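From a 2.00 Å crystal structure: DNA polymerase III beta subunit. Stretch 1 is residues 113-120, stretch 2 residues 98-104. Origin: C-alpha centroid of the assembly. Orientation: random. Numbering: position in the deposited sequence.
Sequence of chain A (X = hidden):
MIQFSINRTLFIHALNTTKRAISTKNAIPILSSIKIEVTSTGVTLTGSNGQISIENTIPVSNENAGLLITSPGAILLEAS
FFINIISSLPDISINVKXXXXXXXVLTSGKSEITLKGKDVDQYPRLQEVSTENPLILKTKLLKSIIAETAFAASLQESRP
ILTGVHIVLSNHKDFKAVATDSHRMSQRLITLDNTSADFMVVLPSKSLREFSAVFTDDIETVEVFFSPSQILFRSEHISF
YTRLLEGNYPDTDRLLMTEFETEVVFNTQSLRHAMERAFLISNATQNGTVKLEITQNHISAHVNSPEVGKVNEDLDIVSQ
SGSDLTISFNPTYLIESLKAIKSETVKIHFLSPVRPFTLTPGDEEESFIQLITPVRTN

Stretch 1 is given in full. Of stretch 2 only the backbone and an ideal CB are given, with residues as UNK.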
ATOM      1  N   ILE A 113      22.156   2.479 -20.949  1.00 27.00           N
ATOM      2  CA  ILE A 113      20.812   2.986 -21.227  1.00 27.19           C
ATOM      3  C   ILE A 113      20.861   4.457 -21.619  1.00 26.72           C
ATOM      4  O   ILE A 113      21.358   5.299 -20.866  1.00 25.36           O
ATOM      5  CB  ILE A 113      19.894   2.821 -19.981  1.00 26.25           C
ATOM      6  CG1 ILE A 113      19.706   1.333 -19.677  1.00 24.82           C
ATOM      7  CG2 ILE A 113      18.531   3.497 -20.228  1.00 25.18           C
ATOM      8  CD1 ILE A 113      19.074   1.043 -18.325  1.00 26.11           C
ATOM      9  N   THR A 114      20.363   4.765 -22.809  1.00 26.42           N
ATOM     10  CA  THR A 114      20.351   6.144 -23.278  1.00 28.18           C
ATOM     11  C   THR A 114      18.936   6.695 -23.178  1.00 28.30           C
ATOM     12  O   THR A 114      17.980   6.046 -23.605  1.00 29.11           O
ATOM     13  CB  THR A 114      20.834   6.229 -24.732  1.00 29.05           C
ATOM     14  OG1 THR A 114      22.103   5.576 -24.835  1.00 28.88           O
ATOM     15  CG2 THR A 114      20.971   7.689 -25.179  1.00 27.05           C
ATOM     16  N   LEU A 115      18.805   7.890 -22.602  1.00 27.65           N
ATOM     17  CA  LEU A 115      17.501   8.531 -22.438  1.00 26.46           C
ATOM     18  C   LEU A 115      17.429   9.880 -23.138  1.00 26.27           C
ATOM     19  O   LEU A 115      18.413  10.624 -23.176  1.00 25.46           O
ATOM     20  CB  LEU A 115      17.195   8.747 -20.958  1.00 27.36           C
ATOM     21  CG  LEU A 115      17.286   7.513 -20.071  1.00 27.37           C
ATOM     22  CD1 LEU A 115      17.098   7.926 -18.627  1.00 25.94           C
ATOM     23  CD2 LEU A 115      16.243   6.478 -20.513  1.00 28.07           C
ATOM     24  N   LYS A 116      16.263  10.197 -23.693  1.00 23.10           N
ATOM     25  CA  LYS A 116      16.083  11.484 -24.356  1.00 25.79           C
ATOM     26  C   LYS A 116      15.583  12.474 -23.311  1.00 25.81           C
ATOM     27  O   LYS A 116      14.681  12.162 -22.523  1.00 25.36           O
ATOM     28  CB  LYS A 116      15.079  11.366 -25.514  1.00 27.68           C
ATOM     29  CG  LYS A 116      14.701  12.693 -26.181  1.00 31.96           C
ATOM     30  CD  LYS A 116      15.927  13.534 -26.532  1.00 35.14           C
ATOM     31  CE  LYS A 116      15.856  14.060 -27.958  1.00 36.62           C
ATOM     32  NZ  LYS A 116      14.561  14.739 -28.235  1.00 38.94           N
ATOM     33  N   GLY A 117      16.184  13.658 -23.289  1.00 26.15           N
ATOM     34  CA  GLY A 117      15.772  14.672 -22.334  1.00 28.80           C
ATOM     35  C   GLY A 117      15.439  15.999 -22.997  1.00 28.80           C
ATOM     36  O   GLY A 117      15.303  16.083 -24.214  1.00 26.68           O
ATOM     37  N   LYS A 118      15.310  17.051 -22.202  1.00 30.37           N
ATOM     38  CA  LYS A 118      14.985  18.356 -22.759  1.00 30.07           C
ATOM     39  C   LYS A 118      15.903  19.430 -22.223  1.00 29.98           C
ATOM     40  O   LYS A 118      16.484  19.285 -21.145  1.00 28.21           O
ATOM     41  CB  LYS A 118      13.541  18.737 -22.429  1.00 28.65           C
ATOM     42  CG  LYS A 118      12.477  17.829 -23.026  1.00 28.09           C
ATOM     43  CD  LYS A 118      11.094  18.409 -22.769  1.00 29.92           C
ATOM     44  CE  LYS A 118       9.985  17.529 -23.339  1.00 32.06           C
ATOM     45  NZ  LYS A 118       9.848  16.263 -22.579  1.00 34.20           N
ATOM     46  N   ASP A 119      16.020  20.509 -22.990  1.00 30.47           N
ATOM     47  CA  ASP A 119      16.842  21.655 -22.622  1.00 30.73           C
ATOM     48  C   ASP A 119      16.221  22.294 -21.379  1.00 29.21           C
ATOM     49  O   ASP A 119      15.005  22.447 -21.300  1.00 27.85           O
ATOM     50  CB  ASP A 119      16.850  22.669 -23.766  1.00 32.58           C
ATOM     51  CG  ASP A 119      17.902  23.734 -23.591  1.00 34.47           C
ATOM     52  OD1 ASP A 119      17.840  24.500 -22.600  1.00 35.03           O
ATOM     53  OD2 ASP A 119      18.803  23.794 -24.450  1.00 36.02           O
ATOM     54  N   VAL A 120      17.055  22.673 -20.420  1.00 29.83           N
ATOM     55  CA  VAL A 120      16.558  23.273 -19.182  1.00 29.78           C
ATOM     56  C   VAL A 120      15.831  24.603 -19.355  1.00 29.87           C
ATOM     57  O   VAL A 120      15.075  24.995 -18.477  1.00 30.52           O
ATOM     58  CB  VAL A 120      17.691  23.482 -18.149  1.00 29.72           C
ATOM     59  CG1 VAL A 120      18.202  22.138 -17.658  1.00 28.61           C
ATOM     60  CG2 VAL A 120      18.813  24.302 -18.769  1.00 30.87           C
ATOM     61  N   UNK A  98      26.153  13.172 -21.118  1.00 29.48           N
ATOM     62  CA  UNK A  98      25.230  13.786 -22.057  1.00 31.05           C
ATOM     63  C   UNK A  98      25.854  13.789 -23.438  1.00 32.56           C
ATOM     64  O   UNK A  98      27.060  13.998 -23.581  1.00 33.27           O
ATOM     65  CB  UNK A  98      24.864  15.206 -21.622  1.00 31.05           C
ATOM     66  N   UNK A  99      25.037  13.538 -24.453  1.00 32.86           N
ATOM     67  CA  UNK A  99      25.507  13.561 -25.830  1.00 34.31           C
ATOM     68  C   UNK A  99      24.587  14.516 -26.567  1.00 36.06           C
ATOM     69  O   UNK A  99      23.773  15.193 -25.938  1.00 35.77           O
ATOM     70  CB  UNK A  99      25.515  12.169 -26.464  1.00 34.31           C
ATOM     71  N   UNK A 100      24.707  14.573 -27.889  1.00 36.26           N
ATOM     72  CA  UNK A 100      23.905  15.480 -28.695  1.00 37.54           C
ATOM     73  C   UNK A 100      22.402  15.313 -28.569  1.00 36.84           C
ATOM     74  O   UNK A 100      21.903  14.229 -28.275  1.00 35.48           O
ATOM     75  CB  UNK A 100      24.293  15.312 -30.165  1.00 37.54           C
ATOM     76  N   UNK A 101      21.694  16.412 -28.810  1.00 37.69           N
ATOM     77  CA  UNK A 101      20.238  16.449 -28.776  1.00 36.98           C
ATOM     78  C   UNK A 101      19.619  16.124 -27.420  1.00 35.29           C
ATOM     79  O   UNK A 101      18.611  15.427 -27.344  1.00 35.52           O
ATOM     80  CB  UNK A 101      19.690  15.471 -29.817  1.00 36.98           C
ATOM     81  N   UNK A 102      20.231  16.641 -26.359  1.00 32.83           N
ATOM     82  CA  UNK A 102      19.761  16.455 -24.990  1.00 31.96           C
ATOM     83  C   UNK A 102      19.460  15.015 -24.604  1.00 30.44           C
ATOM     84  O   UNK A 102      18.383  14.699 -24.095  1.00 30.03           O
ATOM     85  CB  UNK A 102      18.501  17.295 -24.774  1.00 31.96           C
ATOM     86  N   UNK A 103      20.438  14.148 -24.837  1.00 29.93           N
ATOM     87  CA  UNK A 103      20.325  12.736 -24.502  1.00 29.89           C
ATOM     88  C   UNK A 103      21.404  12.439 -23.484  1.00 26.99           C
ATOM     89  O   UNK A 103      22.466  13.058 -23.516  1.00 28.54           O
ATOM     90  CB  UNK A 103      20.454  11.841 -25.736  1.00 29.89           C
ATOM     91  N   UNK A 104      21.136  11.521 -22.564  1.00 26.26           N
ATOM     92  CA  UNK A 104      22.151  11.140 -21.595  1.00 24.91           C
ATOM     93  C   UNK A 104      22.351   9.641 -21.664  1.00 25.10           C
ATOM     94  O   UNK A 104      21.391   8.869 -21.720  1.00 24.81           O
ATOM     95  CB  UNK A 104      21.762  11.575 -20.181  1.00 24.91           C
TER

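Position 98 lies in a strand, and its CA-to-CB bond points away from stretch 1, with nothing there within 5.5 Å of the ideal CB. The visible backbone accepts almost any strand-compatible residue. The deposited residue is E98, which makes no contact with stretch 1.

At position 99 the bond runs sideways and its CB again has no near neighbour, but the methyl CG2 of T114 lies in reach of a longer side chain. A branched or extended apolar residue would suit. I99 bends its end nearer, bringing CD1 to 4.4 Å from T114 CG2, a marginal touch.

Position 100 is out of reach, so stretch 1 sets no rule. It is E100.

Position 101 has phi/psi of 62/41, a left-handed turn that glycine takes most easily, with asparagine, aspartate and other residues possible. CA-to-CB points sideways, and the ideal CB of 101 sits 4.5 Å from K116 CE, so a polar or flexible side chain could lie beside the lysine. Q101 is deposited there; its side chain runs on away from K116, and the closer contact is from the backbone, Q101 O to K116 CE at 3.1 Å.

Position 102 is also left-handed (50/52), but here CA-to-CB points toward stretch 1, and the ideal CB of 102 lies 3.5 Å from G117 O and 4.4 Å from D119 N. The backbone O of 102 already accepts a hydrogen bond from G117 N at 2.6 Å. Beyond the CB lies the D119 carboxylate, which invites a donor: histidine, glutamine or a longer basic residue could all be considered. H102, with chi1 at m, lays its ring along the loop, with D119 N over one face, and gives a weak hydrogen bond from NE2 to D119 OD2 at 3.0 Å. It has the largest area covered in this stretch.

Position 103 begins a second strand, as the non-hydrogen-bonded partner of K116, and its side chain shares that residue's face. The ideal CB of 103 is 4.2 Å from T114 CG2 and 4.6 Å from K116 CA. With a methyl and a lysine's methylenes nearby, threonine, glutamine, glutamate or a longer aliphatic would be reasonable. Q103 places CG 4.0 Å from K116 CD, packing carbon on carbon, while its CA makes a CA-H...O contact with L115 O at 3.1 Å.

Position 104 pairs with L115 through two antiparallel hydrogen bonds, its N to L115 O and L115 N to its O, both 2.9 Å. The side chain shares the face of L115, favouring valine, isoleucine, leucine or another apolar residue. V104 sets CG2 4.1 Å from L115 CB, a compact beta-branched answer.

Stretch 2 98-104: EIEQHQV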
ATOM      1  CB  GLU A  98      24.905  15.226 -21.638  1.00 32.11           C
ATOM      2  CG  GLU A  98      24.293  16.081 -22.751  1.00 33.97           C
ATOM      3  CD  GLU A  98      23.981  17.508 -22.300  1.00 37.69           C
ATOM      4  OE1 GLU A  98      24.611  17.985 -21.330  1.00 39.32           O
ATOM      5  OE2 GLU A  98      23.116  18.160 -22.924  1.00 39.17           O
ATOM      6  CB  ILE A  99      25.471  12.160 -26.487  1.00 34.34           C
ATOM      7  CG1 ILE A  99      24.055  11.582 -26.449  1.00 35.38           C
ATOM      8  CG2 ILE A  99      26.429  11.228 -25.754  1.00 35.22           C
ATOM      9  CD1 ILE A  99      23.926  10.238 -27.173  1.00 35.89           C
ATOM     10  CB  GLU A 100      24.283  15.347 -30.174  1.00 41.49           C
ATOM     11  CG  GLU A 100      24.064  13.950 -30.743  1.00 46.82           C
ATOM     12  CD  GLU A 100      24.254  13.900 -32.249  1.00 51.88           C
ATOM     13  OE1 GLU A 100      25.357  14.253 -32.727  1.00 52.47           O
ATOM     14  OE2 GLU A 100      23.293  13.510 -32.954  1.00 54.61           O
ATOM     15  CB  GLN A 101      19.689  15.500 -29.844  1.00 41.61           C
ATOM     16  CG  GLN A 101      20.289  15.744 -31.220  1.00 45.84           C
ATOM     17  CD  GLN A 101      19.891  14.687 -32.232  1.00 48.75           C
ATOM     18  OE1 GLN A 101      19.989  13.486 -31.965  1.00 51.37           O
ATOM     19  NE2 GLN A 101      19.449  15.126 -33.406  1.00 50.44           N
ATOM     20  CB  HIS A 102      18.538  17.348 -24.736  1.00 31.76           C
ATOM     21  CG  HIS A 102      18.794  18.795 -25.025  1.00 32.49           C
ATOM     22  ND1 HIS A 102      18.534  19.368 -26.252  1.00 32.96           N
ATOM     23  CD2 HIS A 102      19.375  19.762 -24.276  1.00 32.23           C
ATOM     24  CE1 HIS A 102      18.948  20.622 -26.249  1.00 30.17           C
ATOM     25  NE2 HIS A 102      19.462  20.887 -25.062  1.00 35.05           N
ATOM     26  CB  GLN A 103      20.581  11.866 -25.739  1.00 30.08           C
ATOM     27  CG  GLN A 103      19.616  12.069 -26.890  1.00 31.04           C
ATOM     28  CD  GLN A 103      19.955  11.179 -28.079  1.00 35.06           C
ATOM     29  OE1 GLN A 103      20.800  11.527 -28.914  1.00 35.95           O
ATOM     30  NE2 GLN A 103      19.310  10.016 -28.149  1.00 34.09           N
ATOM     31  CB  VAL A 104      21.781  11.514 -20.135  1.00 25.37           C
ATOM     32  CG1 VAL A 104      21.847  13.028 -19.956  1.00 29.64           C
ATOM     33  CG2 VAL A 104      20.406  10.995 -19.788  1.00 25.76           C
TER
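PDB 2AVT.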